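Local coordinates for benzyl alcohol dehydrogenase (Acinetobacter calcoaceticus, PDB 1F8F), which catalyses the NAD-dependent oxidation of aromatic alcohols such as benzyl alcohol to the aldehyde, probably through a zinc-bound alkoxide as in other medium-chain alcohol dehydrogenases, at residues A[168-173]-A[365-370]; A[41-46]-A[349-354]; A[173-178]-A[337-342]. All blocks are in the same frame, centred on the assembly; numbering follows the deposited sequence.

Contact 1 of 3, residues A[168-173]-A[365-370]. With ZN (zinc ion), chain B.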
loop_
_atom_site.group_PDB
_atom_site.type_symbol
_atom_site.label_atom_id
_atom_site.label_comp_id
_atom_site.label_asym_id
_atom_site.label_seq_id
_atom_site.Cartn_x
_atom_site.Cartn_y
_atom_site.Cartn_z
ATOM N N LEU A 168 -24.100 21.845 -7.183
ATOM C CA LEU A 168 -23.132 20.743 -7.379
ATOM C C LEU A 168 -22.209 20.663 -8.553
ATOM O O LEU A 168 -21.197 19.914 -8.545
ATOM C CB LEU A 168 -23.906 19.406 -7.389
ATOM C CG LEU A 168 -24.794 19.183 -6.158
ATOM C CD1 LEU A 168 -25.431 17.818 -6.313
ATOM C CD2 LEU A 168 -24.022 19.251 -4.828
ATOM N N GLY A 169 -22.378 21.474 -9.616
ATOM C CA GLY A 169 -21.441 21.523 -10.728
ATOM C C GLY A 169 -19.974 21.526 -10.348
ATOM O O GLY A 169 -19.094 20.822 -10.913
ATOM N N PRO A 170 -19.548 22.424 -9.462
ATOM C CA PRO A 170 -18.151 22.581 -9.058
ATOM C C PRO A 170 -17.504 21.319 -8.546
ATOM O O PRO A 170 -16.283 21.115 -8.603
ATOM C CB PRO A 170 -18.232 23.668 -7.966
ATOM C CG PRO A 170 -19.404 24.508 -8.439
ATOM C CD PRO A 170 -20.423 23.444 -8.811
ATOM N N LEU A 171 -18.279 20.322 -8.105
ATOM C CA LEU A 171 -17.768 19.031 -7.697
ATOM C C LEU A 171 -17.146 18.333 -8.900
ATOM O O LEU A 171 -16.298 17.454 -8.722
ATOM C CB LEU A 171 -18.804 18.116 -7.027
ATOM C CG LEU A 171 -19.441 18.561 -5.698
ATOM C CD1 LEU A 171 -20.612 17.649 -5.336
ATOM C CD2 LEU A 171 -18.452 18.517 -4.592
ATOM N N GLY A 172 -17.555 18.607 -10.139
ATOM C CA GLY A 172 -16.910 17.928 -11.306
ATOM C C GLY A 172 -15.482 18.403 -11.607
ATOM O O GLY A 172 -14.867 17.931 -12.585
ATOM N N CYS A 173 -14.919 19.374 -10.876
ATOM C CA CYS A 173 -13.581 19.834 -11.068
ATOM C C CYS A 173 -12.896 20.361 -9.804
ATOM O O CYS A 173 -12.134 19.618 -9.185
ATOM C CB CYS A 173 -13.371 20.951 -12.107
ATOM S SG CYS A 173 -11.607 21.300 -12.428
ATOM N N LYS A 365 -15.534 30.703 -5.407
ATOM C CA LYS A 365 -16.128 29.856 -6.438
ATOM C C LYS A 365 -17.424 30.413 -7.026
ATOM O O LYS A 365 -18.510 30.098 -6.547
ATOM C CB LYS A 365 -16.361 28.421 -5.864
ATOM C CG LYS A 365 -17.159 27.482 -6.738
ATOM C CD LYS A 365 -16.482 27.265 -8.105
ATOM C CE LYS A 365 -15.129 26.575 -7.987
ATOM N NZ LYS A 365 -14.444 26.430 -9.327
ATOM N N PRO A 366 -17.363 31.058 -8.165
ATOM C CA PRO A 366 -18.583 31.517 -8.879
ATOM C C PRO A 366 -19.358 30.378 -9.493
ATOM O O PRO A 366 -18.801 29.328 -9.867
ATOM C CB PRO A 366 -18.056 32.465 -9.931
ATOM C CG PRO A 366 -16.550 32.558 -9.802
ATOM C CD PRO A 366 -16.123 31.395 -8.921
ATOM N N ILE A 367 -20.669 30.473 -9.636
ATOM C CA ILE A 367 -21.619 29.559 -10.244
ATOM C C ILE A 367 -22.598 30.330 -11.134
ATOM O O ILE A 367 -23.206 31.325 -10.720
ATOM C CB ILE A 367 -22.420 28.664 -9.311
ATOM C CG1 ILE A 367 -21.520 27.840 -8.371
ATOM C CG2 ILE A 367 -23.245 27.688 -10.176
ATOM C CD1 ILE A 367 -22.198 26.775 -7.528
ATOM N N ILE A 368 -22.440 30.161 -12.449
ATOM C CA ILE A 368 -23.274 30.835 -13.440
ATOM C C ILE A 368 -24.619 30.128 -13.481
ATOM O O ILE A 368 -24.725 28.964 -13.920
ATOM C CB ILE A 368 -22.569 30.885 -14.833
ATOM C CG1 ILE A 368 -21.189 31.473 -14.753
ATOM C CG2 ILE A 368 -23.375 31.787 -15.797
ATOM C CD1 ILE A 368 -19.913 30.705 -14.697
ATOM N N LYS A 369 -25.675 30.769 -13.001
ATOM C CA LYS A 369 -27.046 30.250 -13.098
ATOM C C LYS A 369 -27.549 30.441 -14.539
ATOM O O LYS A 369 -27.450 31.556 -15.027
ATOM C CB LYS A 369 -28.071 30.890 -12.197
ATOM C CG LYS A 369 -28.070 30.457 -10.748
ATOM C CD LYS A 369 -29.266 31.160 -10.052
ATOM C CE LYS A 369 -29.015 31.168 -8.549
ATOM N NZ LYS A 369 -30.286 31.081 -7.768
ATOM N N ILE A 370 -27.959 29.365 -15.165
ATOM C CA ILE A 370 -28.329 29.289 -16.560
ATOM C C ILE A 370 -29.802 29.009 -16.837
ATOM O O ILE A 370 -30.414 29.828 -17.511
ATOM C CB ILE A 370 -27.411 28.242 -17.214
ATOM C CG1 ILE A 370 -25.985 28.807 -17.236
ATOM C CG2 ILE A 370 -27.887 27.901 -18.623
ATOM C CD1 ILE A 370 -24.883 27.853 -17.640
HETATM ZN ZN ZN B . -11.138 23.187 -13.378
#
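Pro170 turns the rim of its ring to two side chains of strand 365-369, and this apolar touch is the whole of the direct contact between 168-173 and 365-370. CG of Pro170 comes within 3.7 Å of CD1 of Ile367, with the proline ring and the isoleucine side chain crossing at about a right angle. Ile367 reaches the ring with its longer branch: CG1 stands anti to the carbonyl carbon (chi1 -55°) and CD1 extends from it, meeting CG and CD of the proline. Lys365 comes against CB and the shared CG, its CD 4.0 Å from Pro170 CB. Here a lysine serves as a hydrocarbon, its CG and CD methylenes lying alongside the CB-CG edge of the proline ring while the chain bends at chi2 (60°) and chi3 (64°).

Those two bends carry the ammonium group to polar partners beyond the proline. NZ is held by the backbone O of Met43 and by a salt bridge to Glu66, which probably offsets the charge of this buried lysine. In fold terms, the last strand of the catalytic domain, paired on one side with strand 33-42 and on the other with strand 343-347, is packed here against the loop that leads into helix 174-186.

Backbone bonds inside that loop wind it into successive tight turns: Leu171 N to Leu168 O at 3.0 Å, Gly172 N to Gly169 O at 2.8 Å and Cys173 N to Pro170 O at 3.2 Å. The turns end at Cys173, the N-cap residue of the helix. Metal coordination forms the last kind of interaction: Cys173 SG binds the zinc ion at 2.2 Å, alongside Cys44 and His65, and the cysteine also touches the NAD.

Contact 2 of 3, residues A[41-46]-A[349-354]. With ZN (zinc ion), chain B; NAD (nicotinamide-adenine-dinucleotide), chain F; EOH (ethanol), chain G.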
loop_
_atom_site.group_PDB
_atom_site.type_symbol
_atom_site.label_atom_id
_atom_site.label_comp_id
_atom_site.label_asym_id
_atom_site.label_seq_id
_atom_site.Cartn_x
_atom_site.Cartn_y
_atom_site.Cartn_z
ATOM N N THR A 41 -23.520 26.156 -13.865
ATOM C CA THR A 41 -22.183 25.699 -14.167
ATOM C C THR A 41 -21.133 26.497 -13.399
ATOM O O THR A 41 -21.109 27.714 -13.561
ATOM C CB THR A 41 -21.826 25.893 -15.648
ATOM O OG1 THR A 41 -22.756 25.171 -16.458
ATOM C CG2 THR A 41 -20.445 25.355 -16.044
ATOM N N GLY A 42 -20.280 25.801 -12.651
ATOM C CA GLY A 42 -19.228 26.517 -11.930
ATOM C C GLY A 42 -18.178 27.159 -12.806
ATOM O O GLY A 42 -17.979 26.738 -13.948
ATOM N N MET A 43 -17.451 28.158 -12.310
ATOM C CA MET A 43 -16.387 28.840 -13.014
ATOM C C MET A 43 -15.055 28.571 -12.288
ATOM O O MET A 43 -14.924 28.682 -11.088
ATOM C CB MET A 43 -16.501 30.367 -13.097
ATOM C CG MET A 43 -15.419 30.960 -14.009
ATOM S SD MET A 43 -15.490 32.802 -13.930
ATOM C CE MET A 43 -16.999 33.068 -14.858
ATOM N N CYS A 44 -14.057 28.243 -13.073
ATOM C CA CYS A 44 -12.734 27.834 -12.602
ATOM C C CYS A 44 -11.666 28.576 -13.371
ATOM O O CYS A 44 -11.708 28.934 -14.543
ATOM C CB CYS A 44 -12.652 26.307 -12.713
ATOM S SG CYS A 44 -11.038 25.526 -12.782
ATOM N N HIS A 45 -10.557 28.780 -12.696
ATOM C CA HIS A 45 -9.353 29.433 -13.135
ATOM C C HIS A 45 -8.936 28.998 -14.522
ATOM O O HIS A 45 -8.605 29.759 -15.427
ATOM C CB HIS A 45 -8.291 29.162 -12.039
ATOM C CG HIS A 45 -7.101 30.048 -12.289
ATOM N ND1 HIS A 45 -5.830 29.563 -12.502
ATOM C CD2 HIS A 45 -7.042 31.402 -12.409
ATOM C CE1 HIS A 45 -5.013 30.581 -12.729
ATOM N NE2 HIS A 45 -5.728 31.696 -12.677
ATOM N N THR A 46 -9.022 27.681 -14.750
ATOM C CA THR A 46 -8.773 27.040 -16.006
ATOM C C THR A 46 -9.618 27.571 -17.144
ATOM O O THR A 46 -9.080 27.616 -18.275
ATOM C CB THR A 46 -8.880 25.505 -15.873
ATOM O OG1 THR A 46 -8.017 25.060 -14.798
ATOM C CG2 THR A 46 -8.411 24.867 -17.166
ATOM N N ASP A 349 -26.008 36.638 -17.766
ATOM C CA ASP A 349 -25.533 37.871 -18.370
ATOM C C ASP A 349 -24.521 38.560 -17.475
ATOM O O ASP A 349 -24.103 39.667 -17.838
ATOM C CB ASP A 349 -26.693 38.785 -18.784
ATOM C CG ASP A 349 -27.530 39.308 -17.649
ATOM O OD1 ASP A 349 -27.130 39.345 -16.462
ATOM O OD2 ASP A 349 -28.692 39.730 -17.887
ATOM N N GLU A 350 -24.069 38.006 -16.346
ATOM C CA GLU A 350 -23.016 38.620 -15.552
ATOM C C GLU A 350 -21.741 37.767 -15.568
ATOM O O GLU A 350 -20.777 37.985 -14.827
ATOM C CB GLU A 350 -23.445 38.872 -14.112
ATOM C CG GLU A 350 -24.781 39.574 -13.912
ATOM C CD GLU A 350 -25.334 39.498 -12.505
ATOM O OE1 GLU A 350 -25.240 38.463 -11.806
ATOM O OE2 GLU A 350 -25.880 40.542 -12.049
ATOM N N ILE A 351 -21.633 36.834 -16.491
ATOM C CA ILE A 351 -20.522 35.893 -16.599
ATOM C C ILE A 351 -19.182 36.589 -16.717
ATOM O O ILE A 351 -18.291 36.161 -15.958
ATOM C CB ILE A 351 -20.814 34.837 -17.674
ATOM C CG1 ILE A 351 -19.788 33.689 -17.562
ATOM C CG2 ILE A 351 -20.765 35.487 -19.060
ATOM C CD1 ILE A 351 -19.845 32.675 -18.688
ATOM N N ASN A 352 -18.969 37.660 -17.458
ATOM C CA ASN A 352 -17.731 38.436 -17.468
ATOM C C ASN A 352 -17.297 39.052 -16.139
ATOM O O ASN A 352 -16.108 39.256 -15.887
ATOM C CB ASN A 352 -17.834 39.627 -18.446
ATOM C CG ASN A 352 -17.695 39.028 -19.837
ATOM O OD1 ASN A 352 -16.620 38.446 -20.111
ATOM N ND2 ASN A 352 -18.812 39.171 -20.551
ATOM N N GLN A 353 -18.243 39.403 -15.276
ATOM C CA GLN A 353 -18.031 39.912 -13.943
ATOM C C GLN A 353 -17.645 38.772 -12.982
ATOM O O GLN A 353 -16.895 38.973 -12.046
ATOM C CB GLN A 353 -19.286 40.545 -13.322
ATOM C CG GLN A 353 -18.983 41.133 -11.942
ATOM C CD GLN A 353 -18.380 42.515 -12.039
ATOM O OE1 GLN A 353 -19.041 43.331 -12.682
ATOM N NE2 GLN A 353 -17.236 42.768 -11.425
ATOM N N ALA A 354 -18.132 37.570 -13.295
ATOM C CA ALA A 354 -17.745 36.428 -12.463
ATOM C C ALA A 354 -16.239 36.186 -12.663
ATOM O O ALA A 354 -15.547 35.971 -11.659
ATOM C CB ALA A 354 -18.614 35.222 -12.739
HETATM ZN ZN ZN B . -11.138 23.187 -13.378
HETATM P PA NAD F . -7.941 30.474 -7.041
HETATM O O1A NAD F . -9.327 30.434 -6.476
HETATM O O2A NAD F . -7.547 31.663 -7.809
HETATM O O5B NAD F . -6.879 30.083 -5.928
HETATM C C5B NAD F . -5.434 30.174 -5.895
HETATM C C4B NAD F . -4.967 30.992 -4.700
HETATM O O4B NAD F . -3.513 31.166 -4.782
HETATM C C3B NAD F . -5.554 32.406 -4.547
HETATM O O3B NAD F . -6.341 32.532 -3.370
HETATM C C2B NAD F . -4.360 33.353 -4.453
HETATM O O2B NAD F . -4.466 34.374 -3.453
HETATM C C1B NAD F . -3.222 32.377 -4.108
HETATM N N9A NAD F . -1.891 32.827 -4.502
HETATM C C8A NAD F . -1.447 33.235 -5.733
HETATM N N7A NAD F . -0.158 33.578 -5.735
HETATM C C5A NAD F . 0.236 33.391 -4.421
HETATM C C6A NAD F . 1.465 33.577 -3.763
HETATM N N6A NAD F . 2.590 33.996 -4.337
HETATM N N1A NAD F . 1.517 33.277 -2.440
HETATM C C2A NAD F . 0.379 32.839 -1.817
HETATM N N3A NAD F . -0.795 32.633 -2.335
HETATM C C4A NAD F . -0.812 32.937 -3.645
HETATM O O3 NAD F . -7.822 29.157 -7.996
HETATM P PN NAD F . -8.445 27.720 -7.700
HETATM O O1N NAD F . -8.305 27.371 -6.274
HETATM O O2N NAD F . -9.833 27.687 -8.184
HETATM O O5D NAD F . -7.469 26.830 -8.650
HETATM C C5D NAD F . -6.153 26.498 -8.175
HETATM C C4D NAD F . -5.187 26.088 -9.226
HETATM O O4D NAD F . -5.277 24.663 -9.550
HETATM C C3D NAD F . -5.056 26.827 -10.563
HETATM O O3D NAD F . -3.695 26.705 -11.021
HETATM C C2D NAD F . -5.911 25.915 -11.454
HETATM O O2D NAD F . -5.761 26.146 -12.846
HETATM C C1D NAD F . -5.282 24.594 -10.985
HETATM N N1N NAD F . -6.164 23.471 -11.286
HETATM C C2N NAD F . -5.562 22.260 -11.403
HETATM C C3N NAD F . -6.357 21.155 -11.634
HETATM C C7N NAD F . -5.777 19.703 -11.765
HETATM O O7N NAD F . -6.542 18.769 -12.003
HETATM N N7N NAD F . -4.411 19.601 -11.591
HETATM C C4N NAD F . -7.776 21.276 -11.712
HETATM C C5N NAD F . -8.233 22.417 -11.017
HETATM C C6N NAD F . -7.500 23.562 -10.784
HETATM C C1 EOH G . -8.595 21.369 -14.666
HETATM C C2 EOH G . -7.195 21.080 -15.012
HETATM O O EOH G . -8.952 22.690 -14.260
#
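The catalytic zinc site in the GroES-like catalytic domain of zinc alcohol dehydrogenases is built on the turn between strand 33-42 and helix 45-51, and Met43, in that turn, points away from the metal region to pack on the first turn of helix 351-360. Its chain is extended through chi1 (-173°) and chi2, then bends at chi3, which brings the terminal methyl over the helix. CE lies 3.4 Å from Ala354 CB, closer than usual for two carbons, and also approaches CG1 of Ile351 at 3.9 Å and that residue's backbone O. The sulfur rests beside the carbonyl group of Ala354. One methyl thus occupies the angle between residues a turn apart, while Pro366 and Ile368 of strand 365-369 also touch the methionine.

The next three residues turn to the metal and the cofactor. Cys44 SG binds the zinc ion at 2.4 Å, with Cys173 and His65 as the other protein ligands. The same sulfur accepts from Thr46 N at 3.5 Å (N-H...S angle 150°), a capping bond at the start of the helix that ties the ligand sulfur to the backbone. An ethanol molecule, probably from the crystallisation liquor, completes the coordination and lies where an alcohol substrate would be expected to bind.

Thr46 joins ethanol to cofactor: its OG1 accepts from O2D of the nicotinamide ribose at 3.2 Å and donates to the ethanol O at 2.6 Å. That ribose hydroxyl also lies at the imidazole edge of His45, in the ring plane, in a weak hydrogen bond between O2D and ND1 (3.4 Å).

Contact 3 of 3, residues A[173-178]-A[337-342]. With ZN (zinc ion), chain B; NAD (nicotinamide-adenine-dinucleotide), chain F.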
loop_
_atom_site.group_PDB
_atom_site.type_symbol
_atom_site.label_atom_id
_atom_site.label_comp_id
_atom_site.label_asym_id
_atom_site.label_seq_id
_atom_site.Cartn_x
_atom_site.Cartn_y
_atom_site.Cartn_z
ATOM N N CYS A 173 -14.919 19.374 -10.876
ATOM C CA CYS A 173 -13.581 19.834 -11.068
ATOM C C CYS A 173 -12.896 20.361 -9.804
ATOM O O CYS A 173 -12.134 19.618 -9.185
ATOM C CB CYS A 173 -13.371 20.951 -12.107
ATOM S SG CYS A 173 -11.607 21.300 -12.428
ATOM N N GLY A 174 -13.004 21.663 -9.509
ATOM C CA GLY A 174 -12.225 22.205 -8.376
ATOM C C GLY A 174 -12.407 21.584 -6.992
ATOM O O GLY A 174 -11.407 21.466 -6.239
ATOM N N ILE A 175 -13.614 21.234 -6.562
ATOM C CA ILE A 175 -13.845 20.629 -5.252
ATOM C C ILE A 175 -13.302 19.202 -5.157
ATOM O O ILE A 175 -12.582 18.906 -4.218
ATOM C CB ILE A 175 -15.319 20.712 -4.841
ATOM C CG1 ILE A 175 -15.946 22.060 -5.258
ATOM C CG2 ILE A 175 -15.492 20.512 -3.321
ATOM C CD1 ILE A 175 -15.344 23.311 -4.629
ATOM N N GLN A 176 -13.481 18.353 -6.197
ATOM C CA GLN A 176 -12.948 17.009 -6.251
ATOM C C GLN A 176 -11.428 17.066 -6.323
ATOM O O GLN A 176 -10.735 16.188 -5.777
ATOM C CB GLN A 176 -13.493 16.095 -7.356
ATOM C CG GLN A 176 -13.088 16.284 -8.811
ATOM C CD GLN A 176 -13.701 15.223 -9.720
ATOM O OE1 GLN A 176 -14.198 14.224 -9.189
ATOM N NE2 GLN A 176 -13.765 15.337 -11.049
ATOM N N THR A 177 -10.911 18.114 -6.968
ATOM C CA THR A 177 -9.460 18.199 -7.137
ATOM C C THR A 177 -8.785 18.388 -5.779
ATOM O O THR A 177 -7.810 17.730 -5.405
ATOM C CB THR A 177 -9.008 19.340 -8.090
ATOM O OG1 THR A 177 -9.412 19.109 -9.440
ATOM C CG2 THR A 177 -7.481 19.474 -8.101
ATOM N N GLY A 178 -9.315 19.284 -4.995
ATOM C CA GLY A 178 -8.726 19.592 -3.704
ATOM C C GLY A 178 -8.976 18.532 -2.656
ATOM O O GLY A 178 -8.018 18.209 -1.917
ATOM N N PHE A 337 -18.893 18.397 5.345
ATOM C CA PHE A 337 -18.019 18.975 4.295
ATOM C C PHE A 337 -18.770 20.119 3.659
ATOM O O PHE A 337 -19.521 19.926 2.681
ATOM C CB PHE A 337 -17.675 17.821 3.337
ATOM C CG PHE A 337 -16.902 18.145 2.119
ATOM C CD1 PHE A 337 -15.546 18.421 2.209
ATOM C CD2 PHE A 337 -17.541 18.214 0.895
ATOM C CE1 PHE A 337 -14.825 18.742 1.058
ATOM C CE2 PHE A 337 -16.794 18.519 -0.238
ATOM C CZ PHE A 337 -15.445 18.778 -0.177
ATOM N N PRO A 338 -18.707 21.279 4.328
ATOM C CA PRO A 338 -19.518 22.429 3.924
ATOM C C PRO A 338 -18.918 23.261 2.834
ATOM O O PRO A 338 -18.705 24.456 2.977
ATOM C CB PRO A 338 -19.715 23.087 5.296
ATOM C CG PRO A 338 -18.392 22.923 5.981
ATOM C CD PRO A 338 -17.939 21.560 5.565
ATOM N N PHE A 339 -18.717 22.718 1.626
ATOM C CA PHE A 339 -18.146 23.397 0.475
ATOM C C PHE A 339 -19.080 24.488 -0.033
ATOM O O PHE A 339 -18.577 25.358 -0.729
ATOM C CB PHE A 339 -17.775 22.490 -0.723
ATOM C CG PHE A 339 -18.994 22.068 -1.504
ATOM C CD1 PHE A 339 -19.817 21.058 -1.004
ATOM C CD2 PHE A 339 -19.371 22.699 -2.665
ATOM C CE1 PHE A 339 -20.961 20.633 -1.634
ATOM C CE2 PHE A 339 -20.537 22.324 -3.314
ATOM C CZ PHE A 339 -21.315 21.285 -2.814
ATOM N N ASP A 340 -20.378 24.473 0.273
ATOM C CA ASP A 340 -21.268 25.563 -0.061
ATOM C C ASP A 340 -20.796 26.915 0.487
ATOM O O ASP A 340 -21.254 27.970 0.043
ATOM C CB ASP A 340 -22.699 25.345 0.422
ATOM C CG ASP A 340 -22.929 25.220 1.899
ATOM O OD1 ASP A 340 -22.047 24.891 2.709
ATOM O OD2 ASP A 340 -24.069 25.511 2.311
ATOM N N GLN A 341 -19.892 26.976 1.455
ATOM C CA GLN A 341 -19.380 28.254 1.931
ATOM C C GLN A 341 -18.380 28.914 0.993
ATOM O O GLN A 341 -18.082 30.060 1.302
ATOM C CB GLN A 341 -18.774 28.210 3.339
ATOM C CG GLN A 341 -19.763 27.470 4.214
ATOM C CD GLN A 341 -20.138 28.106 5.499
ATOM O OE1 GLN A 341 -20.644 29.254 5.460
ATOM N NE2 GLN A 341 -19.883 27.300 6.555
ATOM N N LEU A 342 -17.941 28.273 -0.086
ATOM C CA LEU A 342 -17.036 28.955 -1.019
ATOM C C LEU A 342 -17.806 29.619 -2.165
ATOM O O LEU A 342 -17.237 30.219 -3.104
ATOM C CB LEU A 342 -16.103 27.873 -1.590
ATOM C CG LEU A 342 -15.497 26.891 -0.595
ATOM C CD1 LEU A 342 -14.621 25.809 -1.256
ATOM C CD2 LEU A 342 -14.624 27.594 0.444
HETATM ZN ZN ZN B . -11.138 23.187 -13.378
HETATM P PA NAD F . -7.941 30.474 -7.041
HETATM O O1A NAD F . -9.327 30.434 -6.476
HETATM O O2A NAD F . -7.547 31.663 -7.809
HETATM O O5B NAD F . -6.879 30.083 -5.928
HETATM C C5B NAD F . -5.434 30.174 -5.895
HETATM C C4B NAD F . -4.967 30.992 -4.700
HETATM O O4B NAD F . -3.513 31.166 -4.782
HETATM C C3B NAD F . -5.554 32.406 -4.547
HETATM O O3B NAD F . -6.341 32.532 -3.370
HETATM C C2B NAD F . -4.360 33.353 -4.453
HETATM O O2B NAD F . -4.466 34.374 -3.453
HETATM C C1B NAD F . -3.222 32.377 -4.108
HETATM N N9A NAD F . -1.891 32.827 -4.502
HETATM C C8A NAD F . -1.447 33.235 -5.733
HETATM N N7A NAD F . -0.158 33.578 -5.735
HETATM C C5A NAD F . 0.236 33.391 -4.421
HETATM C C6A NAD F . 1.465 33.577 -3.763
HETATM N N6A NAD F . 2.590 33.996 -4.337
HETATM N N1A NAD F . 1.517 33.277 -2.440
HETATM C C2A NAD F . 0.379 32.839 -1.817
HETATM N N3A NAD F . -0.795 32.633 -2.335
HETATM C C4A NAD F . -0.812 32.937 -3.645
HETATM O O3 NAD F . -7.822 29.157 -7.996
HETATM P PN NAD F . -8.445 27.720 -7.700
HETATM O O1N NAD F . -8.305 27.371 -6.274
HETATM O O2N NAD F . -9.833 27.687 -8.184
HETATM O O5D NAD F . -7.469 26.830 -8.650
HETATM C C5D NAD F . -6.153 26.498 -8.175
HETATM C C4D NAD F . -5.187 26.088 -9.226
HETATM O O4D NAD F . -5.277 24.663 -9.550
HETATM C C3D NAD F . -5.056 26.827 -10.563
HETATM O O3D NAD F . -3.695 26.705 -11.021
HETATM C C2D NAD F . -5.911 25.915 -11.454
HETATM O O2D NAD F . -5.761 26.146 -12.846
HETATM C C1D NAD F . -5.282 24.594 -10.985
HETATM N N1N NAD F . -6.164 23.471 -11.286
HETATM C C2N NAD F . -5.562 22.260 -11.403
HETATM C C3N NAD F . -6.357 21.155 -11.634
HETATM C C7N NAD F . -5.777 19.703 -11.765
HETATM O O7N NAD F . -6.542 18.769 -12.003
HETATM N N7N NAD F . -4.411 19.601 -11.591
HETATM C C4N NAD F . -7.776 21.276 -11.712
HETATM C C5N NAD F . -8.233 22.417 -11.017
HETATM C C6N NAD F . -7.500 23.562 -10.784
#
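Ile175, on the first turn of helix 174-186, is the bump of this contact; the hollow that takes it is lined by Phe337, Phe339 and Leu342. Its two branches go to different walls. The methyl CG2 meets the edge of the Phe337 ring near the ring plane, at 3.6 Å from CZ, with CE2 a little farther off, and so presses on the rim of the ring instead of lying over its face. The same methyl approaches Phe339 at CB, 4.0 Å away, near the root of that side chain. At the end of the longer branch, Ile175 CD1 turns to the remaining wall and lies 4.3 Å from Leu342 CD1, a looser fit.

The shape of the hollow follows from the backbone of 337-342. Pro338 is the centre of an inverse gamma turn, and a short 3-10 segment, 339-342, comes directly after it. This tight path lets Phe337, Phe339 and Leu342 all point toward the helix. Phe337 has its ring anti to the backbone N (chi1 175°), which extends it far enough for the ring edge to reach the isoleucine methyl.

Across the helix from this apolar side, Thr177 faces the cofactor. Its OG1 hydrogen-bonds to the backbone O of Cys173 at 2.8 Å, from above the carbonyl plane, and that oxygen also accepts from Thr177 N. So placed, OG1 lies 3.5 Å from NAD C4N, the carbon that exchanges hydride.

Helix 201-213, whose start carries the last glycine of what fits a Rossmann-type GxGxxG turn, joins the packing through Ser205 against Ile175, Leu208 against Phe337 and Leu204 against Leu342; helix 321-333 adds Leu331 beside Phe337, and segment 337-342 then continues into strand 343-347.

In the fold
The three contacts are held together around the catalytic zinc. Contacts 1 and 2, with centres about 9 Å apart, share the pairing of strands 365-369 and 33-42: Ile368 N lies 3.0 Å from Thr41 O, while Ile368 CD1 packs 3.8 Å from Met43 CE. Contact 3 shares Cys173 with contact 1, their centres about 10 Å apart, and Lys365 N approaches Leu342 O at 2.9 Å where the 3-10 segment leads into the sheet. Contacts 2 and 3, with centres about 16 Å apart, meet at the metal, where Cys44 SG and Cys173 SG stand 4.3 Å from each other, and both border the nicotinamide half of NAD.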